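LP15968p (Drosophila melanogaster, PDB 3MN8) removes C-terminal arginine or lysine residues from peptides and proteins as a zinc metallocarboxypeptidase, represented here by its active 1B carboxypeptidase domain followed by a transthyretin-like domain. Local coordinates at residues G129-S134 with Q330-A335; P209-A214 with W375-P380; I97-M100 with E104-G107; E44-L49 with L139-N144. All coordinates share one frame; numbering follows the deposited sequence.

Interaction 1 of 4, residues G129-S134 with Q330-A335; sequences GQLVNS and QLLRQA. With NAG (2-acetamido-2-deoxy-beta-D-glucopyranose), chain E.
R333 reaches from helix 317-333 to Q130 and L131 of helix 126-134, two helices of the α/β peptidase M14 domain. Its CB starts beside the other helix, not aimed at it, and CG then passes the branch of L131, with R333 CG 3.7 Å from L131 CD1. A bend at the third torsion (chi3 80°) swings the end of the chain across L131. NE also comes near CD1, which sits over one face of the guanidinium toward its rim, while L131 CB approaches NH2 at 3.6 Å. NH2 itself donates a hydrogen bond to the backbone O of D127, one turn before L131. At the edge of the guanidinium, NH1 lies 2.6 Å from OE1 of Q130, the amide plane turned 19° from that of R333. L131 CD1 also meets L332 CB at 4.3 Å, a looser apolar touch; L332 continues onto V94 and Y96 of the central sheet. Within helix 126-134, S134 OG donates to Q130 O. The same helix carries the experimentally established N-glycan: N133 ND2 is joined to C1 of the N-acetylglucosamine, whose acetyl methyl C8 rests 3.4 Å from G129 CA.

Interaction 2 of 4, residues P209-A214 with W375-P380; sequences PFVLSA and WRLLTP
V211 meets both W375 and L377, joining the peptidase domain to the transthyretin-like domain through apolar contacts. The aromatic part is made by W375; the V211 and W375 side chains cross at about a right angle. V211 CG2 is 3.5 Å from W375 CD2, at the fusion of the two rings, and lies almost as close to CE3. P209 adds its CB at 3.9 Å from W375 CZ3, so the six-membered ring meets two side chains of segment 209-214. The aliphatic part uses the other valine methyl: V211 CG1, anti to the backbone N (chi1 168°), packs 3.7 Å from L377 CD2. One branch thus serves the leucine and the other the indole. Polar contacts lie outside this pair of segments: W375 NE1 donates to the backbone O of L90, which satisfies the nitrogen of the buried indole, and R376, on the other side of its strand, forms a salt bridge with D244. W375 belongs to strand 373-376, at the outer edge of a three-stranded sheet, and V211 leads into strand 212-217, which runs between strands 93-97 and 300-305 of the eight-stranded sheet; P93 touches P209 and V211, and F300 packs against L377.

Interaction 3 of 4, residues I97-M100 with E104-G107; sequences IANM and ETVG. With ZN (zinc ion), chain F; GEM ((2-guanidinoethylmercapto)succinic acid), chain G.
The N99 amide carries its contact at one edge: ND2 donates to E104 O at 3.0 Å, and this oxygen lies in the amide plane, only 1° out of it. The bond is nearly straight (167° at the hydrogen), but ND2 stands above the carbonyl plane of E104 and not on a lone pair. The second flat group, the E104 carboxylate, meets the zinc ion at its oxygen edge, OE1 and OE2 both at 2.0 Å. This is the HxxE zinc motif of the M14 carboxypeptidases, with E104 three residues after H101; H217 completes the protein ligands. GEM, a bound (2-guanidinoethylmercapto)succinic acid, binds the zinc ion through O13 at 2.1 Å and through the more distant O12. The E104 side chain, extended beyond CG, carries its carboxylate to the metal while its backbone O is gripped by N99. ND2 also donates to G102 O, so one amide nitrogen holds two carbonyls of the zinc-binding loop, while N99 OD1 is hydrogen-bonded to OG1 of T142, which positions the amide. The loop also folds back onto the start of helix 106-121, where A98 CB packs against the backbone of G107, 3.5 Å from its C atom.

Interaction 4 of 4, residues E44-L49 with L139-N144; sequences EQLEDL and LVPTMN
L46 presses both of its methyl groups onto the turn at P141 and T142, and this small apolar patch makes up the whole of the close contact. CD1 meets the proline ring at CG (3.9 Å), while CD2 approaches the threonine methyl CG2 at 4.0 Å and also comes near P141 CB. With CG anti to the backbone N (chi1 170°), the leucine stands out from helix 43-56 toward the loop, and its fork straddles the two neighbouring residues. All three residues are buried. The other flank of the helix is very different: E44, Q45 and D48 are exposed to solvent and take no part, and E47, only partly exposed, sends its carboxylate to Q43. The backbones also stay well apart, the nearest CA atoms, those of L46 and P141, being 8.5 Å from each other. T142 divides its two branches between tasks. Its methyl faces the helix, whereas OG1, turned away from L46, accepts from N144 N at 3.0 Å and also faces N99 in the zinc-binding loop. N144 in turn caps helix 145-149 through OD1, which accepts from G147 N. The bond from N144 N to T142 OG1 defines an ST turn, placed just after strand 136-140 of the central sheet, where helix 43-56 packs on the turn that follows the strand in the α/β fold of the peptidase domain.

Overall arrangement
Interactions 1, 3 and 4 lie in the peptidase domain, whereas interaction 2 joins it to the transthyretin-like domain. Strands 136-140, 93-97 and 212-217, neighbours in the eight-stranded sheet, link interactions 2, 3 and 4: A98 N probably hydrogen-bonds to V140 O, and I97 N probably to A214 O. Along the chain, 3 is nested within the loop closed by 4, both precede 2, and the segments of 1 alternate with those of 4 and of 2. Centres of 3 and 4 are about 11 Å apart. Interaction 1, about 12 Å from interaction 2, touches it where L331 and A335 pack on L212. Interaction 3 holds the zinc ligand E104, its centre about 22 Å from that of interaction 2 at the domain junction.

Interaction 1 of 4, residues G129-S134 with Q330-A335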
loop_
_atom_site.group_PDB
_atom_site.type_symbol
_atom_site.label_atom_id
_atom_site.label_comp_id
_atom_site.label_asym_id
_atom_site.label_seq_id
_atom_site.Cartn_x
_atom_site.Cartn_y
_atom_site.Cartn_z
ATOM N N GLY A 129 18.910 5.526 -1.690
ATOM C CA GLY A 129 19.183 6.583 -0.736
ATOM C C GLY A 129 18.181 7.699 -0.926
ATOM O O GLY A 129 17.713 8.301 0.044
ATOM N N GLN A 130 17.835 7.956 -2.186
ATOM C CA GLN A 130 16.962 9.072 -2.519
ATOM C C GLN A 130 15.521 8.684 -2.276
ATOM O O GLN A 130 14.711 9.497 -1.824
ATOM C CB GLN A 130 17.168 9.505 -3.968
ATOM C CG GLN A 130 16.869 10.986 -4.211
ATOM C CD GLN A 130 15.386 11.266 -4.332
ATOM O OE1 GLN A 130 14.601 10.351 -4.563
ATOM N NE2 GLN A 130 14.992 12.530 -4.186
ATOM N N LEU A 131 15.203 7.434 -2.579
ATOM C CA LEU A 131 13.883 6.900 -2.280
ATOM C C LEU A 131 13.582 7.041 -0.785
ATOM O O LEU A 131 12.537 7.546 -0.385
ATOM C CB LEU A 131 13.816 5.424 -2.675
ATOM C CG LEU A 131 12.481 4.746 -2.379
ATOM C CD1 LEU A 131 11.401 5.359 -3.255
ATOM C CD2 LEU A 131 12.585 3.239 -2.585
ATOM N N VAL A 132 14.527 6.601 0.033
ATOM C CA VAL A 132 14.357 6.587 1.482
ATOM C C VAL A 132 14.278 7.987 2.081
ATOM O O VAL A 132 13.474 8.237 2.990
ATOM C CB VAL A 132 15.501 5.812 2.173
ATOM C CG1 VAL A 132 15.401 5.962 3.678
ATOM C CG2 VAL A 132 15.449 4.346 1.787
ATOM N N ASN A 133 15.127 8.883 1.579
ATOM C CA ASN A 133 15.148 10.266 2.025
ATOM C C ASN A 133 13.800 10.965 1.819
ATOM O O ASN A 133 13.392 11.809 2.624
ATOM C CB ASN A 133 16.242 11.033 1.281
ATOM C CG ASN A 133 17.604 10.872 1.917
ATOM O OD1 ASN A 133 17.792 10.054 2.818
ATOM N ND2 ASN A 133 18.566 11.661 1.451
ATOM N N SER A 134 13.108 10.594 0.748
ATOM C CA SER A 134 11.960 11.360 0.275
ATOM C C SER A 134 10.634 10.702 0.592
ATOM O O SER A 134 9.578 11.289 0.353
ATOM C CB SER A 134 12.063 11.567 -1.237
ATOM O OG SER A 134 12.262 10.328 -1.900
ATOM N N GLN A 330 9.645 0.851 -8.141
ATOM C CA GLN A 330 8.982 1.782 -9.042
ATOM C C GLN A 330 7.589 2.183 -8.562
ATOM O O GLN A 330 7.190 3.334 -8.711
ATOM C CB GLN A 330 8.931 1.206 -10.458
ATOM C CG GLN A 330 10.288 1.133 -11.109
ATOM C CD GLN A 330 10.982 2.481 -11.111
ATOM O OE1 GLN A 330 10.588 3.390 -11.835
ATOM N NE2 GLN A 330 12.025 2.615 -10.301
ATOM N N LEU A 331 6.851 1.237 -7.990
ATOM C CA LEU A 331 5.526 1.531 -7.448
ATOM C C LEU A 331 5.685 2.526 -6.316
ATOM O O LEU A 331 4.955 3.510 -6.231
ATOM C CB LEU A 331 4.847 0.262 -6.935
ATOM C CG LEU A 331 3.391 0.377 -6.474
ATOM C CD1 LEU A 331 2.847 -0.985 -6.093
ATOM C CD2 LEU A 331 3.259 1.310 -5.289
ATOM N N LEU A 332 6.651 2.274 -5.448
ATOM C CA LEU A 332 6.871 3.178 -4.330
ATOM C C LEU A 332 7.085 4.583 -4.847
ATOM O O LEU A 332 6.505 5.524 -4.323
ATOM C CB LEU A 332 8.046 2.724 -3.461
ATOM C CG LEU A 332 7.713 1.485 -2.611
ATOM C CD1 LEU A 332 8.939 0.891 -1.943
ATOM C CD2 LEU A 332 6.647 1.804 -1.582
ATOM N N ARG A 333 7.887 4.721 -5.899
ATOM C CA ARG A 333 8.189 6.050 -6.459
ATOM C C ARG A 333 6.974 6.733 -7.081
ATOM O O ARG A 333 7.008 7.928 -7.376
ATOM C CB ARG A 333 9.350 5.983 -7.451
ATOM C CG ARG A 333 10.551 5.243 -6.882
ATOM C CD ARG A 333 11.870 5.619 -7.539
ATOM N NE ARG A 333 12.398 6.868 -7.021
ATOM C CZ ARG A 333 13.570 7.051 -6.410
ATOM N NH1 ARG A 333 13.873 8.273 -6.013
ATOM N NH2 ARG A 333 14.435 6.062 -6.197
ATOM N N GLN A 334 5.895 5.977 -7.258
ATOM C CA GLN A 334 4.629 6.535 -7.724
ATOM C C GLN A 334 3.947 7.369 -6.626
ATOM O O GLN A 334 3.054 8.172 -6.901
ATOM C CB GLN A 334 3.704 5.420 -8.205
ATOM C CG GLN A 334 4.067 4.823 -9.565
ATOM C CD GLN A 334 3.785 5.789 -10.711
ATOM O OE1 GLN A 334 2.634 6.120 -10.996
ATOM N NE2 GLN A 334 4.838 6.244 -11.367
ATOM N N ALA A 335 4.373 7.202 -5.382
ATOM C CA ALA A 335 3.874 8.058 -4.322
ATOM C C ALA A 335 4.417 9.476 -4.487
ATOM O O ALA A 335 4.228 10.336 -3.625
ATOM C CB ALA A 335 4.244 7.501 -2.959
HETATM C C1 NAG E . 19.820 11.176 1.954
HETATM C C2 NAG E . 20.571 12.011 0.918
HETATM C C3 NAG E . 22.045 12.200 1.258
HETATM C C4 NAG E . 22.223 12.525 2.740
HETATM C C5 NAG E . 21.420 11.556 3.595
HETATM C C6 NAG E . 21.523 11.924 5.063
HETATM C C7 NAG E . 20.903 10.316 -0.901
HETATM C C8 NAG E . 21.260 9.202 0.048
HETATM N N2 NAG E . 20.403 11.463 -0.423
HETATM O O3 NAG E . 22.566 13.243 0.455
HETATM O O4 NAG E . 23.587 12.456 3.105
HETATM O O5 NAG E . 20.063 11.644 3.252
HETATM O O6 NAG E . 20.718 13.065 5.267
HETATM O O7 NAG E . 21.063 10.152 -2.111
#

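Interaction 2 of 4, residues P209-A214 with W375-P380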
loop_
_atom_site.group_PDB
_atom_site.type_symbol
_atom_site.label_atom_id
_atom_site.label_comp_id
_atom_site.label_asym_id
_atom_site.label_seq_id
_atom_site.Cartn_x
_atom_site.Cartn_y
_atom_site.Cartn_z
ATOM N N PRO A 209 -1.837 9.911 7.426
ATOM C CA PRO A 209 -2.259 10.309 6.085
ATOM C C PRO A 209 -1.524 9.518 4.996
ATOM O O PRO A 209 -0.826 10.090 4.154
ATOM C CB PRO A 209 -1.828 11.768 6.036
ATOM C CG PRO A 209 -0.594 11.791 6.896
ATOM C CD PRO A 209 -0.915 10.893 8.033
ATOM N N PHE A 210 -1.681 8.204 5.007
ATOM C CA PHE A 210 -1.049 7.385 3.984
ATOM C C PHE A 210 -1.429 7.828 2.585
ATOM O O PHE A 210 -2.583 8.130 2.308
ATOM C CB PHE A 210 -1.370 5.915 4.198
ATOM C CG PHE A 210 -0.673 5.335 5.378
ATOM C CD1 PHE A 210 -1.363 5.066 6.550
ATOM C CD2 PHE A 210 0.686 5.106 5.338
ATOM C CE1 PHE A 210 -0.718 4.543 7.647
ATOM C CE2 PHE A 210 1.336 4.584 6.434
ATOM C CZ PHE A 210 0.633 4.304 7.592
ATOM N N VAL A 211 -0.438 7.868 1.711
ATOM C CA VAL A 211 -0.613 8.414 0.376
ATOM C C VAL A 211 -0.843 7.306 -0.640
ATOM O O VAL A 211 -1.705 7.413 -1.505
ATOM C CB VAL A 211 0.618 9.250 -0.061
ATOM C CG1 VAL A 211 0.548 9.570 -1.545
ATOM C CG2 VAL A 211 0.744 10.535 0.784
ATOM N N LEU A 212 -0.068 6.239 -0.516
ATOM C CA LEU A 212 -0.103 5.120 -1.450
ATOM C C LEU A 212 0.103 3.827 -0.665
ATOM O O LEU A 212 0.697 3.845 0.408
ATOM C CB LEU A 212 1.003 5.295 -2.502
ATOM C CG LEU A 212 1.412 4.147 -3.436
ATOM C CD1 LEU A 212 0.210 3.580 -4.153
ATOM C CD2 LEU A 212 2.453 4.635 -4.448
ATOM N N SER A 213 -0.369 2.706 -1.204
ATOM C CA SER A 213 -0.293 1.427 -0.501
ATOM C C SER A 213 -0.523 0.235 -1.424
ATOM O O SER A 213 -1.128 0.349 -2.484
ATOM C CB SER A 213 -1.334 1.394 0.623
ATOM O OG SER A 213 -1.399 0.108 1.207
ATOM N N ALA A 214 -0.049 -0.925 -1.006
ATOM C CA ALA A 214 -0.304 -2.138 -1.760
ATOM C C ALA A 214 -0.412 -3.290 -0.791
ATOM O O ALA A 214 0.293 -3.302 0.215
ATOM C CB ALA A 214 0.811 -2.383 -2.748
ATOM N N TRP A 375 -1.170 15.357 -0.444
ATOM C CA TRP A 375 -0.492 14.874 -1.623
ATOM C C TRP A 375 -1.590 14.390 -2.539
ATOM O O TRP A 375 -2.404 13.555 -2.135
ATOM C CB TRP A 375 0.410 13.687 -1.292
ATOM C CG TRP A 375 1.385 13.936 -0.203
ATOM C CD1 TRP A 375 2.734 14.157 -0.332
ATOM C CD2 TRP A 375 1.104 13.968 1.200
ATOM N NE1 TRP A 375 3.301 14.342 0.909
ATOM C CE2 TRP A 375 2.321 14.235 1.864
ATOM C CE3 TRP A 375 -0.063 13.807 1.962
ATOM C CZ2 TRP A 375 2.400 14.348 3.243
ATOM C CZ3 TRP A 375 0.018 13.929 3.329
ATOM C CH2 TRP A 375 1.238 14.194 3.957
ATOM N N ARG A 376 -1.631 14.898 -3.765
ATOM C CA ARG A 376 -2.643 14.449 -4.705
ATOM C C ARG A 376 -1.973 13.796 -5.896
ATOM O O ARG A 376 -1.377 14.457 -6.760
ATOM C CB ARG A 376 -3.550 15.599 -5.139
ATOM C CG ARG A 376 -4.601 15.223 -6.178
ATOM C CD ARG A 376 -5.612 14.229 -5.643
ATOM N NE ARG A 376 -6.589 13.845 -6.663
ATOM C CZ ARG A 376 -7.524 12.910 -6.509
ATOM N NH1 ARG A 376 -7.627 12.234 -5.375
ATOM N NH2 ARG A 376 -8.365 12.646 -7.494
ATOM N N LEU A 377 -2.054 12.475 -5.918
ATOM C CA LEU A 377 -1.434 11.717 -6.985
ATOM C C LEU A 377 -2.140 12.057 -8.275
ATOM O O LEU A 377 -3.365 12.053 -8.337
ATOM C CB LEU A 377 -1.552 10.224 -6.702
ATOM C CG LEU A 377 -0.947 9.752 -5.385
ATOM C CD1 LEU A 377 -0.917 8.236 -5.361
ATOM C CD2 LEU A 377 0.444 10.335 -5.184
ATOM N N LEU A 378 -1.374 12.330 -9.317
ATOM C CA LEU A 378 -1.981 12.683 -10.589
ATOM C C LEU A 378 -1.262 12.068 -11.786
ATOM O O LEU A 378 -0.053 11.911 -11.808
ATOM C CB LEU A 378 -2.088 14.211 -10.735
ATOM C CG LEU A 378 -3.102 14.978 -9.863
ATOM C CD1 LEU A 378 -2.898 16.473 -9.960
ATOM C CD2 LEU A 378 -4.535 14.639 -10.237
ATOM N N THR A 379 -2.051 11.697 -12.772
ATOM C CA THR A 379 -1.559 11.361 -14.082
ATOM C C THR A 379 -1.041 12.648 -14.695
ATOM O O THR A 379 -1.499 13.728 -14.323
ATOM C CB THR A 379 -2.730 10.835 -14.911
ATOM O OG1 THR A 379 -3.073 9.529 -14.432
ATOM C CG2 THR A 379 -2.393 10.768 -16.403
ATOM N N PRO A 380 -0.070 12.547 -15.616
ATOM C CA PRO A 380 0.328 13.737 -16.383
ATOM C C PRO A 380 -0.867 14.455 -17.047
ATOM O O PRO A 380 -1.855 13.814 -17.445
ATOM C CB PRO A 380 1.283 13.166 -17.432
ATOM C CG PRO A 380 1.902 11.976 -16.738
ATOM C CD PRO A 380 0.799 11.388 -15.891
#

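Interaction 3 of 4, residues I97-M100 with E104-G107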
loop_
_atom_site.group_PDB
_atom_site.type_symbol
_atom_site.label_atom_id
_atom_site.label_comp_id
_atom_site.label_asym_id
_atom_site.label_seq_id
_atom_site.Cartn_x
_atom_site.Cartn_y
_atom_site.Cartn_z
ATOM N N ILE A 97 1.516 -4.069 2.732
ATOM C CA ILE A 97 1.083 -5.163 3.596
ATOM C C ILE A 97 1.119 -6.471 2.825
ATOM O O ILE A 97 0.935 -6.478 1.606
ATOM C CB ILE A 97 -0.312 -4.943 4.240
ATOM C CG1 ILE A 97 -0.345 -3.671 5.111
ATOM C CG2 ILE A 97 -0.647 -6.129 5.127
ATOM C CD1 ILE A 97 -0.697 -2.406 4.387
ATOM N N ALA A 98 1.372 -7.571 3.531
ATOM C CA ALA A 98 1.382 -8.886 2.909
ATOM C C ALA A 98 0.683 -9.941 3.771
ATOM O O ALA A 98 0.299 -9.684 4.909
ATOM C CB ALA A 98 2.804 -9.302 2.617
ATOM N N ASN A 99 0.515 -11.127 3.203
ATOM C CA ASN A 99 0.084 -12.304 3.945
ATOM C C ASN A 99 -1.199 -12.144 4.751
ATOM O O ASN A 99 -1.318 -12.723 5.840
ATOM C CB ASN A 99 1.201 -12.791 4.872
ATOM C CG ASN A 99 0.955 -14.200 5.386
ATOM O OD1 ASN A 99 0.939 -14.443 6.588
ATOM N ND2 ASN A 99 0.741 -15.132 4.468
ATOM N N MET A 100 -2.160 -11.380 4.230
ATOM C CA MET A 100 -3.428 -11.237 4.939
ATOM C C MET A 100 -4.172 -12.556 4.867
ATOM O O MET A 100 -4.846 -12.964 5.814
ATOM C CB MET A 100 -4.266 -10.082 4.391
ATOM C CG MET A 100 -5.029 -10.378 3.118
ATOM S SD MET A 100 -6.010 -8.946 2.636
ATOM C CE MET A 100 -6.762 -8.522 4.207
ATOM N N GLU A 104 -1.126 -17.367 1.530
ATOM C CA GLU A 104 -0.536 -16.629 0.417
ATOM C C GLU A 104 0.715 -15.931 0.930
ATOM O O GLU A 104 0.643 -14.840 1.514
ATOM C CB GLU A 104 -1.527 -15.613 -0.138
ATOM C CG GLU A 104 -2.849 -16.216 -0.594
ATOM C CD GLU A 104 -3.869 -15.152 -0.894
ATOM O OE1 GLU A 104 -3.471 -13.974 -0.955
ATOM O OE2 GLU A 104 -5.062 -15.477 -1.053
ATOM N N THR A 105 1.859 -16.560 0.677
ATOM C CA THR A 105 3.066 -16.342 1.466
ATOM C C THR A 105 4.214 -15.567 0.800
ATOM O O THR A 105 5.041 -14.987 1.492
ATOM C CB THR A 105 3.606 -17.713 1.933
ATOM O OG1 THR A 105 3.865 -18.544 0.789
ATOM C CG2 THR A 105 2.574 -18.413 2.813
ATOM N N VAL A 106 4.291 -15.567 -0.530
ATOM C CA VAL A 106 5.427 -14.937 -1.215
ATOM C C VAL A 106 5.602 -13.455 -0.811
ATOM O O VAL A 106 6.699 -13.018 -0.447
ATOM C CB VAL A 106 5.323 -15.083 -2.761
ATOM C CG1 VAL A 106 6.516 -14.425 -3.467
ATOM C CG2 VAL A 106 5.200 -16.550 -3.155
ATOM N N GLY A 107 4.516 -12.687 -0.864
ATOM C CA GLY A 107 4.549 -11.285 -0.475
ATOM C C GLY A 107 5.201 -11.113 0.882
ATOM O O GLY A 107 6.018 -10.205 1.094
HETATM ZN ZN ZN F . -5.428 -13.478 -0.958
HETATM C C8 GEM G . -9.052 -11.891 -3.772
HETATM S S7 GEM G . -8.458 -10.242 -3.516
HETATM C C6 GEM G . -7.976 -9.812 -5.164
HETATM C C5 GEM G . -9.083 -10.002 -6.198
HETATM N N3 GEM G . -10.099 -8.993 -5.943
HETATM C C1 GEM G . -11.304 -8.913 -6.499
HETATM N N4 GEM G . -12.131 -7.930 -6.166
HETATM N N2 GEM G . -11.688 -9.821 -7.389
HETATM C C9 GEM G . -9.736 -12.321 -2.502
HETATM O O14 GEM G . -9.684 -11.554 -1.515
HETATM O O15 GEM G . -10.337 -13.416 -2.476
HETATM C C10 GEM G . -7.949 -12.876 -4.194
HETATM C C11 GEM G . -6.888 -13.211 -3.152
HETATM O O12 GEM G . -5.686 -13.138 -3.508
HETATM O O13 GEM G . -7.234 -13.581 -2.001
#

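Interaction 4 of 4, residues E44-L49 with L139-N144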
loop_
_atom_site.group_PDB
_atom_site.type_symbol
_atom_site.label_atom_id
_atom_site.label_comp_id
_atom_site.label_asym_id
_atom_site.label_seq_id
_atom_site.Cartn_x
_atom_site.Cartn_y
_atom_site.Cartn_z
ATOM N N GLU A 44 8.655 -15.777 15.168
ATOM C CA GLU A 44 9.825 -15.447 15.982
ATOM C C GLU A 44 10.946 -14.857 15.121
ATOM O O GLU A 44 11.567 -13.866 15.493
ATOM C CB GLU A 44 10.347 -16.654 16.769
ATOM C CG GLU A 44 11.402 -16.270 17.813
ATOM C CD GLU A 44 12.411 -17.372 18.111
ATOM O OE1 GLU A 44 12.220 -18.514 17.634
ATOM O OE2 GLU A 44 13.401 -17.091 18.825
ATOM N N GLN A 45 11.200 -15.467 13.968
ATOM C CA GLN A 45 12.271 -15.003 13.092
ATOM C C GLN A 45 12.033 -13.595 12.587
ATOM O O GLN A 45 12.979 -12.841 12.356
ATOM C CB GLN A 45 12.472 -15.961 11.922
ATOM C CG GLN A 45 13.062 -17.296 12.368
ATOM C CD GLN A 45 13.754 -18.031 11.249
ATOM O OE1 GLN A 45 13.126 -18.413 10.266
ATOM N NE2 GLN A 45 15.056 -18.235 11.390
ATOM N N LEU A 46 10.761 -13.242 12.432
ATOM C CA LEU A 46 10.373 -11.908 11.967
ATOM C C LEU A 46 10.563 -10.812 13.029
ATOM O O LEU A 46 11.156 -9.775 12.764
ATOM C CB LEU A 46 8.921 -11.929 11.473
ATOM C CG LEU A 46 8.274 -10.576 11.181
ATOM C CD1 LEU A 46 9.116 -9.805 10.170
ATOM C CD2 LEU A 46 6.845 -10.756 10.687
ATOM N N GLU A 47 10.047 -11.055 14.228
ATOM C CA GLU A 47 10.208 -10.130 15.337
ATOM C C GLU A 47 11.690 -9.916 15.595
ATOM O O GLU A 47 12.146 -8.777 15.768
ATOM C CB GLU A 47 9.506 -10.667 16.593
ATOM C CG GLU A 47 7.982 -10.733 16.474
ATOM C CD GLU A 47 7.333 -11.444 17.646
ATOM O OE1 GLU A 47 8.040 -12.212 18.337
ATOM O OE2 GLU A 47 6.120 -11.248 17.875
ATOM N N ASP A 48 12.440 -11.018 15.595
ATOM C CA ASP A 48 13.882 -10.974 15.815
ATOM C C ASP A 48 14.588 -10.101 14.774
ATOM O O ASP A 48 15.464 -9.296 15.117
ATOM C CB ASP A 48 14.478 -12.387 15.837
ATOM C CG ASP A 48 14.079 -13.180 17.081
ATOM O OD1 ASP A 48 13.672 -12.563 18.094
ATOM O OD2 ASP A 48 14.185 -14.430 17.046
ATOM N N LEU A 49 14.202 -10.240 13.509
ATOM C CA LEU A 49 14.880 -9.494 12.454
ATOM C C LEU A 49 14.561 -7.999 12.488
ATOM O O LEU A 49 15.428 -7.157 12.188
ATOM C CB LEU A 49 14.574 -10.071 11.075
ATOM C CG LEU A 49 15.464 -9.472 9.980
ATOM C CD1 LEU A 49 15.837 -10.533 8.953
ATOM C CD2 LEU A 49 14.797 -8.279 9.326
ATOM N N LEU A 139 6.537 -1.288 6.324
ATOM C CA LEU A 139 6.465 -2.654 5.814
ATOM C C LEU A 139 5.815 -3.616 6.818
ATOM O O LEU A 139 6.276 -3.769 7.962
ATOM C CB LEU A 139 7.857 -3.155 5.421
ATOM C CG LEU A 139 8.696 -2.247 4.519
ATOM C CD1 LEU A 139 10.043 -2.906 4.203
ATOM C CD2 LEU A 139 7.927 -1.906 3.242
ATOM N N VAL A 140 4.735 -4.254 6.372
ATOM C CA VAL A 140 4.012 -5.237 7.166
ATOM C C VAL A 140 4.030 -6.591 6.440
ATOM O O VAL A 140 3.102 -6.922 5.685
ATOM C CB VAL A 140 2.549 -4.792 7.403
ATOM C CG1 VAL A 140 1.860 -5.697 8.429
ATOM C CG2 VAL A 140 2.496 -3.330 7.846
ATOM N N PRO A 141 5.097 -7.376 6.654
ATOM C CA PRO A 141 5.266 -8.702 6.042
ATOM C C PRO A 141 4.057 -9.629 6.226
ATOM O O PRO A 141 3.697 -10.359 5.302
ATOM C CB PRO A 141 6.491 -9.268 6.776
ATOM C CG PRO A 141 7.263 -8.077 7.162
ATOM C CD PRO A 141 6.257 -7.007 7.485
ATOM N N THR A 142 3.452 -9.621 7.411
ATOM C CA THR A 142 2.233 -10.391 7.637
ATOM C C THR A 142 1.187 -9.615 8.418
ATOM O O THR A 142 1.501 -8.765 9.266
ATOM C CB THR A 142 2.476 -11.732 8.362
ATOM O OG1 THR A 142 1.221 -12.404 8.523
ATOM C CG2 THR A 142 3.062 -11.506 9.735
ATOM N N MET A 143 -0.062 -9.945 8.120
ATOM C CA MET A 143 -1.229 -9.323 8.724
ATOM C C MET A 143 -2.092 -10.465 9.282
ATOM O O MET A 143 -3.141 -10.243 9.892
ATOM C CB MET A 143 -1.965 -8.529 7.646
ATOM C CG MET A 143 -3.090 -7.673 8.130
ATOM S SD MET A 143 -4.061 -7.065 6.737
ATOM C CE MET A 143 -5.685 -7.014 7.500
ATOM N N ASN A 144 -1.625 -11.695 9.072
ATOM C CA ASN A 144 -2.324 -12.871 9.557
ATOM C C ASN A 144 -1.362 -13.982 9.997
ATOM O O ASN A 144 -1.212 -15.004 9.312
ATOM C CB ASN A 144 -3.288 -13.383 8.497
ATOM C CG ASN A 144 -4.148 -14.517 9.003
ATOM O OD1 ASN A 144 -4.140 -14.835 10.198
ATOM N ND2 ASN A 144 -4.898 -15.137 8.099
#